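PDB 4JCW: cellulose binding protein from Clavibacter michiganensis subsp. michiganensis, which probably cleaves internal beta-1,4-glucosidic linkages of cellulose as a whole enzyme, this chain being its expansin-like part, caught here with a bound cello-oligosaccharide. Local coordinates for residues A[4-9]-A[71-76]; A[59-64]-A[84-89]; A[110-115]-A[125-130]. All blocks are in the same frame, centred on the assembly; numbering follows the deposited sequence.

From the N terminus, strand 3-10 supplies the first half of interaction 1, which is completed only when the chain returns through the loop at 71-76. By then strand 59-68, the first half of interaction 2, has already passed, and its partner, helix 81-87, follows later. The two closures therefore cross rather than nest, and both belong to the double-psi beta-barrel domain. They also touch physically, the Phe84 ring packing on the backbone of Ala7 and Thr8. Interaction 3 comes afterwards in series, a local hairpin within the expansin C-terminal domain. Its centre lies about 28 Å from that of interaction 1, while its nearest atoms come within about 6 Å of interaction 2.

Interaction 1: residues A[4-9]-A[71-76]; sequences HGRATH and GCEVGH
Arg6 reaches from strand 3-10 to Glu73 and His76 of segment 71-76, and its side chain shows how one extended group can tie a turn to a strand. CB leaves the sheet on the same face as that of His76. CG, set between the backbone N and the carbonyl carbon (chi1 53°), passes CB of His76 at 4.2 Å, and CD approaches Glu73 OE1. NE enters a salt bridge with that oxygen at 2.7 Å, a bent and weak hydrogen bond. At the tip, NH2 gives a straighter bond (168°, 3.2 Å) to Glu73 OE2, lying in the guanidinium plane and using the syn lone pair. The strand belongs to a double-psi beta-barrel domain, where Arg6 pairs in parallel with His76 and Arg6 N bonds Gly75 O at 3.0 Å, the type II turn Glu73–His76 leading into strand 76-80. Glu73 OE2 takes a second hydrogen bond, from His76 ND1 at 3.0 Å; the oxygen lies in the imidazole plane, while the donor comes from above the carboxylate plane. Across the ring, His76 NE2 donates to Thr8 OG1 at 2.8 Å, an oxygen also hydrogen-bonded to Asp78 OD1. Over one face of the imidazole sits Cys72 SG, disulfide-bonded to Cys69.

Interaction 2: residues A[59-64]-A[84-89]; sequences GTVRVQ and FRALGD
Ala86 and Leu87, in the last turn of helix 81-87, rest on Gly59 and Val61 of strand 59-68, an example of helix-on-strand packing made without a single hydrogen bond between the two segments. Taken in order, Phe84 turns its side chain away from the strand, toward Ile95 and an edge-to-face meeting with the ring of His9. Its carbonyl oxygen closes the helix, accepting from Leu87 N at 3.1 Å and from Gly88 N at 2.8 Å. Arg85 also faces elsewhere, its guanidinium forming a cation-pi contact with Phe90.

With Ala86 the chain reaches the interface: its CB points at the strand and meets Val61 CG1 at 3.8 Å. Leu87 contributes the largest share of any one residue. Its CG stands anti to the carbonyl carbon (chi1 -62°) and the chain continues extended, which carries the isopropyl fork to the strand although the residue starts out across it. Leu87 CD2 lies 3.7 Å from Val61 CG2. The same Leu87 CD2 rests against Gly59 O at 3.3 Å, and Leu87 CD1 touches Val61 CG2 as well, at 3.9 Å. On the strand side, Val61 CG1 is shared between Ala86 CB and Leu87 CD2, while Val61 CG2 sits against CG and both methyls of Leu87. Gly59 has backbone angles that suit glycine, and it is here that the two backbones come closest, with 5.8 Å between the CA atoms of Gly59 and Leu87.

Gly88 is the first residue to leave the helical conformation, and its carbonyl, like that of Arg85, is bound by Lys58 NZ, so the helix end is tied to the residue preceding the strand segment. Leu87 also packs on Val54 and Ile95, placing this short helix against strands of the six-stranded double-psi beta barrel found in expansin-like proteins.

Interaction 3: residues A[110-115]-A[125-130]; sequences VAIRVK and LQVLNA. With BGC (beta-D-glucopyranose), chain C; BGC (beta-D-glucopyranose), chain B.
A beta hairpin of the expansin C-terminal domain, strands 111-114 and 124-128, brings residues 110-115 and 125-130 together in the antiparallel pattern. Ala111 with Leu128 and Arg113 with Gln126 form hydrogen-bonded pairs, each joined by two backbone bonds, such as Leu128 N to Ala111 O at 2.8 Å. The non-hydrogen-bonded pairs Ile112–Val127 and Val114–Leu125 fill the other face, where Ile112 CD1 meets Val127 CG2 at 3.9 Å and Val114 CG2 meets Leu125 CD2 at 3.7 Å; Ile112 also packs on Leu181 and Leu184.

On the face of Arg113 and Gln126, the two side chains run alongside each other, their guanidinium and amide planes 10° apart. A bend at chi3 (66°) turns the arginine so that NH2 bonds Gln126 OE1 at 2.9 Å, and NE bonds it weakly. Arg113 NH2 also reaches Ile18 O, and Gln126 NE2 reaches Ser24 O, so the pair links the hairpin to the double-psi barrel domain. Lys115 leads away to two linked glucose units of a bound glucan also held by Lys115 NZ of the second subunit: its own NZ hydrogen-bonds O5 and, at 2.6 Å, O6 of the chain C unit, and chain B O3 at 2.6 Å.

Interaction 1: residues A[4-9]-A[71-76]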
ATOM      1  N   HIS A   4     -28.835  12.329   6.744  1.00 31.23           N
ATOM      2  CA  HIS A   4     -29.870  11.721   5.913  1.00 31.32           C
ATOM      3  C   HIS A   4     -29.400  11.659   4.471  1.00 31.87           C
ATOM      4  O   HIS A   4     -29.013  12.673   3.891  1.00 37.62           O
ATOM      5  CB  HIS A   4     -31.176  12.505   6.014  1.00 34.17           C
ATOM      6  CG  HIS A   4     -31.653  12.680   7.418  1.00 34.15           C
ATOM      7  ND1 HIS A   4     -32.162  11.639   8.163  1.00 36.90           N
ATOM      8  CD2 HIS A   4     -31.676  13.767   8.225  1.00 37.26           C
ATOM      9  CE1 HIS A   4     -32.485  12.079   9.366  1.00 34.68           C
ATOM     10  NE2 HIS A   4     -32.199  13.366   9.430  1.00 40.88           N
ATOM     11  N   GLY A   5     -29.438  10.469   3.890  1.00 28.40           N
ATOM     12  CA  GLY A   5     -28.921  10.297   2.543  1.00 29.81           C
ATOM     13  C   GLY A   5     -29.377   9.022   1.866  1.00 30.02           C
ATOM     14  O   GLY A   5     -30.545   8.634   1.952  1.00 24.20           O
ATOM     15  N   ARG A   6     -28.447   8.358   1.196  1.00 22.87           N
ATOM     16  CA  ARG A   6     -28.786   7.180   0.421  1.00 24.00           C
ATOM     17  C   ARG A   6     -27.652   6.163   0.432  1.00 22.30           C
ATOM     18  O   ARG A   6     -26.507   6.490   0.768  1.00 21.08           O
ATOM     19  CB  ARG A   6     -29.118   7.590  -1.009  1.00 28.22           C
ATOM     20  CG  ARG A   6     -28.031   8.421  -1.642  1.00 33.57           C
ATOM     21  CD  ARG A   6     -28.418   8.903  -3.020  1.00 37.31           C
ATOM     22  NE  ARG A   6     -27.227   9.286  -3.771  1.00 40.43           N
ATOM     23  CZ  ARG A   6     -27.114   9.214  -5.093  1.00 39.72           C
ATOM     24  NH1 ARG A   6     -28.131   8.786  -5.833  1.00 44.05           N
ATOM     25  NH2 ARG A   6     -25.980   9.582  -5.674  1.00 36.71           N
ATOM     26  N   ALA A   7     -27.975   4.923   0.079  1.00 19.39           N
ATOM     27  CA  ALA A   7     -26.955   3.890  -0.022  1.00 16.32           C
ATOM     28  C   ALA A   7     -27.019   3.180  -1.361  1.00 21.06           C
ATOM     29  O   ALA A   7     -28.093   2.991  -1.916  1.00 19.93           O
ATOM     30  CB  ALA A   7     -27.111   2.886   1.096  1.00 20.73           C
ATOM     31  N   THR A   8     -25.852   2.807  -1.868  1.00 21.19           N
ATOM     32  CA  THR A   8     -25.735   1.849  -2.945  1.00 22.59           C
ATOM     33  C   THR A   8     -24.979   0.676  -2.352  1.00 22.51           C
ATOM     34  O   THR A   8     -24.672   0.677  -1.155  1.00 17.54           O
ATOM     35  CB  THR A   8     -24.946   2.433  -4.107  1.00 20.16           C
ATOM     36  OG1 THR A   8     -23.754   3.057  -3.602  1.00 22.09           O
ATOM     37  CG2 THR A   8     -25.786   3.465  -4.822  1.00 18.40           C
ATOM     38  N   HIS A   9     -24.678  -0.325  -3.175  1.00 15.84           N
ATOM     39  CA  HIS A   9     -23.914  -1.471  -2.692  1.00 18.17           C
ATOM     40  C   HIS A   9     -22.718  -1.845  -3.581  1.00 15.46           C
ATOM     41  O   HIS A   9     -22.689  -1.551  -4.780  1.00 19.90           O
ATOM     42  CB  HIS A   9     -24.820  -2.688  -2.423  1.00 18.74           C
ATOM     43  CG  HIS A   9     -25.649  -3.108  -3.596  1.00 18.39           C
ATOM     44  ND1 HIS A   9     -25.109  -3.706  -4.714  1.00 20.20           N
ATOM     45  CD2 HIS A   9     -26.985  -3.034  -3.817  1.00 21.61           C
ATOM     46  CE1 HIS A   9     -26.073  -3.973  -5.579  1.00 28.42           C
ATOM     47  NE2 HIS A   9     -27.221  -3.577  -5.059  1.00 29.85           N
ATOM     48  N   GLY A  71     -16.513   8.372  -5.727  1.00 26.77           N
ATOM     49  CA  GLY A  71     -17.681   8.830  -6.463  1.00 24.38           C
ATOM     50  C   GLY A  71     -18.933   9.050  -5.615  1.00 24.30           C
ATOM     51  O   GLY A  71     -19.950   9.510  -6.131  1.00 29.94           O
ATOM     52  N   CYS A  72     -18.870   8.729  -4.325  1.00 18.56           N
ATOM     53  CA  CYS A  72     -20.006   8.978  -3.426  1.00 19.10           C
ATOM     54  C   CYS A  72     -19.987  10.409  -2.907  1.00 21.41           C
ATOM     55  O   CYS A  72     -18.971  10.872  -2.393  1.00 19.80           O
ATOM     56  CB  CYS A  72     -19.978   8.041  -2.223  1.00 19.39           C
ATOM     57  SG  CYS A  72     -20.232   6.306  -2.601  1.00 23.72           S
ATOM     58  N   GLU A  73     -21.110  11.103  -3.025  1.00 22.49           N
ATOM     59  CA  GLU A  73     -21.210  12.427  -2.429  1.00 22.07           C
ATOM     60  C   GLU A  73     -21.407  12.253  -0.933  1.00 22.01           C
ATOM     61  O   GLU A  73     -21.746  11.164  -0.473  1.00 18.10           O
ATOM     62  CB  GLU A  73     -22.376  13.212  -3.023  1.00 20.06           C
ATOM     63  CG  GLU A  73     -23.762  12.705  -2.639  1.00 20.53           C
ATOM     64  CD  GLU A  73     -24.281  11.579  -3.529  1.00 29.07           C
ATOM     65  OE1 GLU A  73     -25.512  11.334  -3.524  1.00 29.89           O
ATOM     66  OE2 GLU A  73     -23.471  10.928  -4.220  1.00 26.96           O
ATOM     67  N   VAL A  74     -21.205  13.331  -0.181  1.00 21.61           N
ATOM     68  CA  VAL A  74     -21.426  13.297   1.258  1.00 22.04           C
ATOM     69  C   VAL A  74     -22.877  12.900   1.505  1.00 18.28           C
ATOM     70  O   VAL A  74     -23.773  13.473   0.909  1.00 19.73           O
ATOM     71  CB  VAL A  74     -21.101  14.658   1.888  1.00 22.42           C
ATOM     72  CG1 VAL A  74     -21.637  14.743   3.319  1.00 23.09           C
ATOM     73  CG2 VAL A  74     -19.592  14.902   1.858  1.00 22.05           C
ATOM     74  N   GLY A  75     -23.102  11.885   2.341  1.00 20.09           N
ATOM     75  CA  GLY A  75     -24.447  11.389   2.592  1.00 18.20           C
ATOM     76  C   GLY A  75     -24.806  10.123   1.827  1.00 18.99           C
ATOM     77  O   GLY A  75     -25.850   9.508   2.062  1.00 18.99           O
ATOM     78  N   HIS A  76     -23.941   9.744   0.893  1.00 19.55           N
ATOM     79  CA  HIS A  76     -24.114   8.547   0.074  1.00 16.27           C
ATOM     80  C   HIS A  76     -23.102   7.509   0.546  1.00 17.15           C
ATOM     81  O   HIS A  76     -21.894   7.685   0.378  1.00 23.04           O
ATOM     82  CB  HIS A  76     -23.872   8.920  -1.405  1.00 19.54           C
ATOM     83  CG  HIS A  76     -23.892   7.765  -2.364  1.00 22.39           C
ATOM     84  ND1 HIS A  76     -23.744   7.942  -3.726  1.00 21.28           N
ATOM     85  CD2 HIS A  76     -24.036   6.432  -2.174  1.00 22.21           C
ATOM     86  CE1 HIS A  76     -23.791   6.768  -4.329  1.00 20.59           C
ATOM     87  NE2 HIS A  76     -23.966   5.835  -3.410  1.00 22.53           N
TER

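Interaction 2: residues A[59-64]-A[84-89]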
ATOM      1  N   GLY A  59     -34.726  -1.705   8.722  1.00 26.48           N
ATOM      2  CA  GLY A  59     -34.298  -1.578  10.105  1.00 21.22           C
ATOM      3  C   GLY A  59     -32.961  -0.883  10.234  1.00 26.75           C
ATOM      4  O   GLY A  59     -32.662   0.014   9.456  1.00 21.95           O
ATOM      5  N   THR A  60     -32.165  -1.309  11.216  1.00 22.74           N
ATOM      6  CA  THR A  60     -30.891  -0.676  11.546  1.00 20.39           C
ATOM      7  C   THR A  60     -29.783  -1.719  11.672  1.00 20.41           C
ATOM      8  O   THR A  60     -29.961  -2.759  12.307  1.00 22.50           O
ATOM      9  CB  THR A  60     -30.994   0.109  12.881  1.00 21.84           C
ATOM     10  OG1 THR A  60     -31.893   1.217  12.729  1.00 26.32           O
ATOM     11  CG2 THR A  60     -29.636   0.636  13.306  1.00 21.26           C
ATOM     12  N   VAL A  61     -28.645  -1.449  11.047  1.00 15.92           N
ATOM     13  CA  VAL A  61     -27.473  -2.308  11.179  1.00 20.88           C
ATOM     14  C   VAL A  61     -26.238  -1.457  11.443  1.00 20.80           C
ATOM     15  O   VAL A  61     -26.233  -0.257  11.178  1.00 25.89           O
ATOM     16  CB  VAL A  61     -27.210  -3.116   9.901  1.00 22.36           C
ATOM     17  CG1 VAL A  61     -28.401  -4.020   9.570  1.00 24.80           C
ATOM     18  CG2 VAL A  61     -26.894  -2.177   8.743  1.00 24.22           C
ATOM     19  N   ARG A  62     -25.189  -2.087  11.962  1.00 14.69           N
ATOM     20  CA  ARG A  62     -23.917  -1.404  12.190  1.00 21.16           C
ATOM     21  C   ARG A  62     -22.893  -1.844  11.142  1.00 19.59           C
ATOM     22  O   ARG A  62     -22.784  -3.024  10.836  1.00 19.03           O
ATOM     23  CB  ARG A  62     -23.397  -1.690  13.601  1.00 24.17           C
ATOM     24  CG  ARG A  62     -22.025  -1.095  13.903  1.00 15.97           C
ATOM     25  CD  ARG A  62     -21.727  -1.151  15.395  1.00 21.24           C
ATOM     26  NE  ARG A  62     -22.722  -0.402  16.160  1.00 23.80           N
ATOM     27  CZ  ARG A  62     -22.685  -0.217  17.477  1.00 25.09           C
ATOM     28  NH1 ARG A  62     -21.700  -0.730  18.207  1.00 24.51           N
ATOM     29  NH2 ARG A  62     -23.647   0.481  18.068  1.00 23.61           N
ATOM     30  N   VAL A  63     -22.163  -0.892  10.573  1.00 18.09           N
ATOM     31  CA  VAL A  63     -21.136  -1.232   9.600  1.00 15.81           C
ATOM     32  C   VAL A  63     -19.808  -0.595   9.985  1.00 12.90           C
ATOM     33  O   VAL A  63     -19.775   0.500  10.543  1.00 14.98           O
ATOM     34  CB  VAL A  63     -21.542  -0.822   8.158  1.00 17.16           C
ATOM     35  CG1 VAL A  63     -22.734  -1.637   7.697  1.00 21.83           C
ATOM     36  CG2 VAL A  63     -21.870   0.658   8.091  1.00 17.92           C
ATOM     37  N   GLN A  64     -18.718  -1.296   9.709  1.00 17.46           N
ATOM     38  CA  GLN A  64     -17.394  -0.741   9.930  1.00 15.46           C
ATOM     39  C   GLN A  64     -16.966   0.081   8.726  1.00 13.95           C
ATOM     40  O   GLN A  64     -17.133  -0.353   7.583  1.00 19.05           O
ATOM     41  CB  GLN A  64     -16.375  -1.851  10.166  1.00 17.05           C
ATOM     42  CG  GLN A  64     -15.047  -1.323  10.709  1.00 19.49           C
ATOM     43  CD  GLN A  64     -14.104  -2.423  11.175  1.00 34.76           C
ATOM     44  OE1 GLN A  64     -14.370  -3.607  10.995  1.00 43.31           O
ATOM     45  NE2 GLN A  64     -12.981  -2.026  11.757  1.00 48.00           N
ATOM     46  N   PHE A  84     -26.482  -3.988   2.745  1.00 21.00           N
ATOM     47  CA  PHE A  84     -27.544  -3.484   1.890  1.00 16.04           C
ATOM     48  C   PHE A  84     -28.770  -4.386   1.971  1.00 17.60           C
ATOM     49  O   PHE A  84     -29.879  -3.896   2.137  1.00 19.54           O
ATOM     50  CB  PHE A  84     -27.067  -3.356   0.437  1.00 16.37           C
ATOM     51  CG  PHE A  84     -27.944  -2.473  -0.421  1.00 19.05           C
ATOM     52  CD1 PHE A  84     -27.572  -1.165  -0.704  1.00 22.50           C
ATOM     53  CD2 PHE A  84     -29.139  -2.953  -0.950  1.00 20.85           C
ATOM     54  CE1 PHE A  84     -28.373  -0.349  -1.499  1.00 20.68           C
ATOM     55  CE2 PHE A  84     -29.944  -2.145  -1.752  1.00 21.10           C
ATOM     56  CZ  PHE A  84     -29.559  -0.840  -2.029  1.00 22.96           C
ATOM     57  N   ARG A  85     -28.575  -5.701   1.876  1.00 22.05           N
ATOM     58  CA  ARG A  85     -29.707  -6.628   1.883  1.00 20.78           C
ATOM     59  C   ARG A  85     -30.432  -6.602   3.224  1.00 28.10           C
ATOM     60  O   ARG A  85     -31.635  -6.844   3.290  1.00 28.42           O
ATOM     61  CB  ARG A  85     -29.272  -8.059   1.561  1.00 25.49           C
ATOM     62  CG  ARG A  85     -28.759  -8.270   0.155  1.00 26.80           C
ATOM     63  CD  ARG A  85     -28.542  -9.747  -0.126  1.00 30.15           C
ATOM     64  NE  ARG A  85     -28.027  -9.972  -1.470  1.00 40.75           N
ATOM     65  CZ  ARG A  85     -28.789 -10.164  -2.543  1.00 52.75           C
ATOM     66  NH1 ARG A  85     -30.111 -10.162  -2.429  1.00 60.54           N
ATOM     67  NH2 ARG A  85     -28.230 -10.359  -3.730  1.00 55.20           N
ATOM     68  N   ALA A  86     -29.698  -6.311   4.292  1.00 26.19           N
ATOM     69  CA  ALA A  86     -30.295  -6.277   5.624  1.00 23.65           C
ATOM     70  C   ALA A  86     -31.183  -5.048   5.783  1.00 24.82           C
ATOM     71  O   ALA A  86     -32.112  -5.046   6.581  1.00 26.93           O
ATOM     72  CB  ALA A  86     -29.210  -6.298   6.703  1.00 19.56           C
ATOM     73  N   LEU A  87     -30.893  -3.999   5.018  1.00 18.02           N
ATOM     74  CA  LEU A  87     -31.642  -2.746   5.122  1.00 18.38           C
ATOM     75  C   LEU A  87     -32.710  -2.584   4.045  1.00 20.80           C
ATOM     76  O   LEU A  87     -33.710  -1.891   4.256  1.00 23.34           O
ATOM     77  CB  LEU A  87     -30.693  -1.550   5.055  1.00 20.57           C
ATOM     78  CG  LEU A  87     -29.662  -1.442   6.175  1.00 21.35           C
ATOM     79  CD1 LEU A  87     -28.772  -0.231   5.947  1.00 20.69           C
ATOM     80  CD2 LEU A  87     -30.334  -1.381   7.541  1.00 28.37           C
ATOM     81  N   GLY A  88     -32.509  -3.196   2.883  1.00 21.41           N
ATOM     82  CA  GLY A  88     -33.465  -2.993   1.809  1.00 24.16           C
ATOM     83  C   GLY A  88     -33.495  -4.034   0.708  1.00 25.49           C
ATOM     84  O   GLY A  88     -32.962  -5.130   0.853  1.00 29.80           O
ATOM     85  N   ASP A  89     -34.142  -3.679  -0.396  1.00 27.76           N
ATOM     86  CA  ASP A  89     -34.258  -4.575  -1.535  1.00 29.62           C
ATOM     87  C   ASP A  89     -33.011  -4.426  -2.403  1.00 29.13           C
ATOM     88  O   ASP A  89     -32.754  -3.354  -2.959  1.00 30.85           O
ATOM     89  CB  ASP A  89     -35.518  -4.258  -2.341  1.00 37.79           C
ATOM     90  CG  ASP A  89     -35.690  -5.169  -3.550  1.00 53.18           C
ATOM     91  OD1 ASP A  89     -36.277  -4.714  -4.556  1.00 56.80           O
ATOM     92  OD2 ASP A  89     -35.246  -6.337  -3.496  1.00 58.26           O
TER

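Interaction 3: residues A[110-115]-A[125-130]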
ATOM      1  N   VAL A 110      -7.265  -2.839  22.226  1.00 19.30           N
ATOM      2  CA  VAL A 110      -6.481  -2.214  21.169  1.00 20.88           C
ATOM      3  C   VAL A 110      -5.410  -3.182  20.679  1.00 23.26           C
ATOM      4  O   VAL A 110      -4.769  -3.864  21.478  1.00 24.02           O
ATOM      5  CB  VAL A 110      -5.799  -0.914  21.669  1.00 19.94           C
ATOM      6  CG1 VAL A 110      -4.873  -0.336  20.605  1.00 19.46           C
ATOM      7  CG2 VAL A 110      -6.836   0.115  22.077  1.00 16.84           C
ATOM      8  N   ALA A 111      -5.240  -3.271  19.366  1.00 19.98           N
ATOM      9  CA  ALA A 111      -4.153  -4.062  18.808  1.00 19.21           C
ATOM     10  C   ALA A 111      -3.314  -3.209  17.869  1.00 20.08           C
ATOM     11  O   ALA A 111      -3.753  -2.143  17.409  1.00 18.87           O
ATOM     12  CB  ALA A 111      -4.687  -5.299  18.096  1.00 17.88           C
ATOM     13  N   ILE A 112      -2.090  -3.660  17.605  1.00 18.85           N
ATOM     14  CA  ILE A 112      -1.204  -2.932  16.705  1.00 16.55           C
ATOM     15  C   ILE A 112      -0.632  -3.870  15.652  1.00 14.75           C
ATOM     16  O   ILE A 112      -0.214  -4.987  15.962  1.00 17.87           O
ATOM     17  CB  ILE A 112      -0.047  -2.263  17.480  1.00 18.13           C
ATOM     18  CG1 ILE A 112      -0.585  -1.239  18.480  1.00 21.65           C
ATOM     19  CG2 ILE A 112       0.922  -1.589  16.527  1.00 17.68           C
ATOM     20  CD1 ILE A 112      -1.162   0.001  17.852  1.00 20.94           C
ATOM     21  N   ARG A 113      -0.648  -3.435  14.395  1.00 15.21           N
ATOM     22  CA  ARG A 113      -0.004  -4.198  13.337  1.00 20.82           C
ATOM     23  C   ARG A 113       1.069  -3.364  12.651  1.00 15.81           C
ATOM     24  O   ARG A 113       0.803  -2.260  12.203  1.00 14.80           O
ATOM     25  CB  ARG A 113      -1.019  -4.683  12.306  1.00 19.16           C
ATOM     26  CG  ARG A 113      -0.369  -5.467  11.186  1.00 25.50           C
ATOM     27  CD  ARG A 113      -1.397  -6.154  10.341  1.00 27.76           C
ATOM     28  NE  ARG A 113      -2.235  -5.213   9.612  1.00 23.68           N
ATOM     29  CZ  ARG A 113      -2.819  -5.523   8.460  1.00 23.83           C
ATOM     30  NH1 ARG A 113      -2.628  -6.732   7.961  1.00 19.49           N
ATOM     31  NH2 ARG A 113      -3.579  -4.642   7.817  1.00 20.77           N
ATOM     32  N   VAL A 114       2.280  -3.902  12.580  1.00 20.25           N
ATOM     33  CA  VAL A 114       3.370  -3.247  11.864  1.00 16.12           C
ATOM     34  C   VAL A 114       3.249  -3.607  10.383  1.00 16.76           C
ATOM     35  O   VAL A 114       2.998  -4.765  10.049  1.00 17.97           O
ATOM     36  CB  VAL A 114       4.723  -3.694  12.436  1.00 18.18           C
ATOM     37  CG1 VAL A 114       5.866  -3.131  11.620  1.00 17.42           C
ATOM     38  CG2 VAL A 114       4.840  -3.258  13.904  1.00 17.30           C
ATOM     39  N   LYS A 115       3.403  -2.612   9.506  1.00 15.35           N
ATOM     40  CA  LYS A 115       3.249  -2.816   8.060  1.00 17.34           C
ATOM     41  C   LYS A 115       4.301  -3.760   7.490  1.00 17.14           C
ATOM     42  O   LYS A 115       5.463  -3.740   7.920  1.00 18.81           O
ATOM     43  CB  LYS A 115       3.328  -1.487   7.304  1.00 14.65           C
ATOM     44  CG  LYS A 115       2.748  -1.574   5.888  1.00 15.76           C
ATOM     45  CD  LYS A 115       2.734  -0.234   5.191  1.00 14.87           C
ATOM     46  CE  LYS A 115       2.045  -0.331   3.823  1.00 18.05           C
ATOM     47  NZ  LYS A 115       2.771  -1.236   2.879  1.00 17.44           N
ATOM     48  N   LEU A 125       2.599   1.818  11.272  1.00 16.37           N
ATOM     49  CA  LEU A 125       1.794   1.148  12.301  1.00 21.33           C
ATOM     50  C   LEU A 125       0.296   1.359  12.058  1.00 18.51           C
ATOM     51  O   LEU A 125      -0.150   2.469  11.755  1.00 17.04           O
ATOM     52  CB  LEU A 125       2.118   1.675  13.698  1.00 18.16           C
ATOM     53  CG  LEU A 125       3.525   1.703  14.272  1.00 18.75           C
ATOM     54  CD1 LEU A 125       3.444   2.105  15.731  1.00 16.85           C
ATOM     55  CD2 LEU A 125       4.202   0.366  14.117  1.00 24.35           C
ATOM     56  N   GLN A 126      -0.481   0.297  12.227  1.00 19.73           N
ATOM     57  CA  GLN A 126      -1.936   0.390  12.152  1.00 17.84           C
ATOM     58  C   GLN A 126      -2.547   0.128  13.511  1.00 13.47           C
ATOM     59  O   GLN A 126      -2.222  -0.867  14.158  1.00 16.39           O
ATOM     60  CB  GLN A 126      -2.481  -0.633  11.162  1.00 16.73           C
ATOM     61  CG  GLN A 126      -3.990  -0.761  11.146  1.00 18.42           C
ATOM     62  CD  GLN A 126      -4.477  -1.609   9.972  1.00 21.06           C
ATOM     63  OE1 GLN A 126      -4.259  -2.825   9.922  1.00 26.91           O
ATOM     64  NE2 GLN A 126      -5.121  -0.960   9.011  1.00 21.39           N
ATOM     65  N   VAL A 127      -3.429   1.032  13.936  1.00 15.94           N
ATOM     66  CA  VAL A 127      -4.081   0.914  15.234  1.00 15.22           C
ATOM     67  C   VAL A 127      -5.446   0.278  15.044  1.00 14.22           C
ATOM     68  O   VAL A 127      -6.301   0.811  14.328  1.00 19.81           O
ATOM     69  CB  VAL A 127      -4.245   2.266  15.903  1.00 12.70           C
ATOM     70  CG1 VAL A 127      -4.870   2.098  17.323  1.00 15.96           C
ATOM     71  CG2 VAL A 127      -2.895   2.972  15.995  1.00 18.81           C
ATOM     72  N   LEU A 128      -5.618  -0.883  15.662  1.00 14.67           N
ATOM     73  CA  LEU A 128      -6.848  -1.650  15.555  1.00 15.40           C
ATOM     74  C   LEU A 128      -7.683  -1.484  16.833  1.00 19.29           C
ATOM     75  O   LEU A 128      -7.132  -1.424  17.930  1.00 21.18           O
ATOM     76  CB  LEU A 128      -6.506  -3.131  15.322  1.00 16.95           C
ATOM     77  CG  LEU A 128      -5.678  -3.404  14.053  1.00 20.03           C
ATOM     78  CD1 LEU A 128      -5.213  -4.848  13.989  1.00 28.29           C
ATOM     79  CD2 LEU A 128      -6.485  -3.033  12.820  1.00 26.35           C
ATOM     80  N   ASN A 129      -9.004  -1.412  16.672  1.00 18.46           N
ATOM     81  CA  ASN A 129      -9.961  -1.413  17.788  1.00 18.50           C
ATOM     82  C   ASN A 129      -9.914  -0.190  18.701  1.00 18.19           C
ATOM     83  O   ASN A 129     -10.239  -0.299  19.885  1.00 23.50           O
ATOM     84  CB  ASN A 129      -9.833  -2.681  18.647  1.00 22.21           C
ATOM     85  CG  ASN A 129      -9.729  -3.949  17.814  1.00 26.01           C
ATOM     86  OD1 ASN A 129     -10.506  -4.162  16.886  1.00 28.26           O
ATOM     87  ND2 ASN A 129      -8.763  -4.796  18.145  1.00 23.35           N
ATOM     88  N   ALA A 130      -9.523   0.961  18.163  1.00 22.56           N
ATOM     89  CA  ALA A 130      -9.629   2.214  18.916  1.00 21.35           C
ATOM     90  C   ALA A 130     -11.100   2.591  19.103  1.00 19.19           C
ATOM     91  O   ALA A 130     -11.479   3.180  20.119  1.00 19.50           O
ATOM     92  CB  ALA A 130      -8.882   3.326  18.209  1.00 25.21           C
TER
HETATM   93  C2  BGC C   4       3.925   3.319   1.240  0.52 14.36           C
HETATM   94  C3  BGC C   4       5.395   3.228   0.917  0.52 14.51           C
HETATM   95  C4  BGC C   4       5.906   1.840   1.319  0.52 15.86           C
HETATM   96  C5  BGC C   4       5.137   0.790   0.544  0.52 13.27           C
HETATM   97  C6  BGC C   4       5.570  -0.596   1.057  0.52 19.12           C
HETATM   98  C1  BGC C   4       3.244   2.244   0.467  0.52 13.50           C
HETATM   99  O2  BGC C   4       3.399   4.584   0.795  0.52 12.54           O
HETATM  100  O3  BGC C   4       5.973   4.274   1.691  0.52 12.77           O
HETATM  101  O4  BGC C   4       7.316   1.587   1.068  0.52 19.63           O
HETATM  102  O5  BGC C   4       3.739   0.936   0.838  0.52 15.45           O
HETATM  103  O6  BGC C   4       5.328  -0.764   2.467  0.52 17.90           O
HETATM  104  C2  BGC B   3      -0.689  -0.203  -0.234  0.52 13.55           C
HETATM  105  C3  BGC B   3       0.418   0.364   0.642  0.52 13.44           C
HETATM  106  C4  BGC B   3       0.846   1.691   0.064  0.52 16.14           C
HETATM  107  C5  BGC B   3      -0.280   2.648  -0.017  0.52 11.72           C
HETATM  108  C6  BGC B   3       0.312   3.851  -0.768  0.52 10.50           C
HETATM  109  C1  BGC B   3      -1.833   0.835  -0.204  0.52 15.61           C
HETATM  110  O2  BGC B   3      -1.168  -1.494   0.242  0.52  8.58           O
HETATM  111  O3  BGC B   3       1.510  -0.566   0.649  0.52 13.06           O
HETATM  112  O4  BGC B   3       1.876   2.362   0.776  0.52 15.24           O
HETATM  113  O5  BGC B   3      -1.338   2.078  -0.786  0.52 14.65           O
HETATM  114  O6  BGC B   3      -0.645   4.872  -0.967  0.52 16.59           O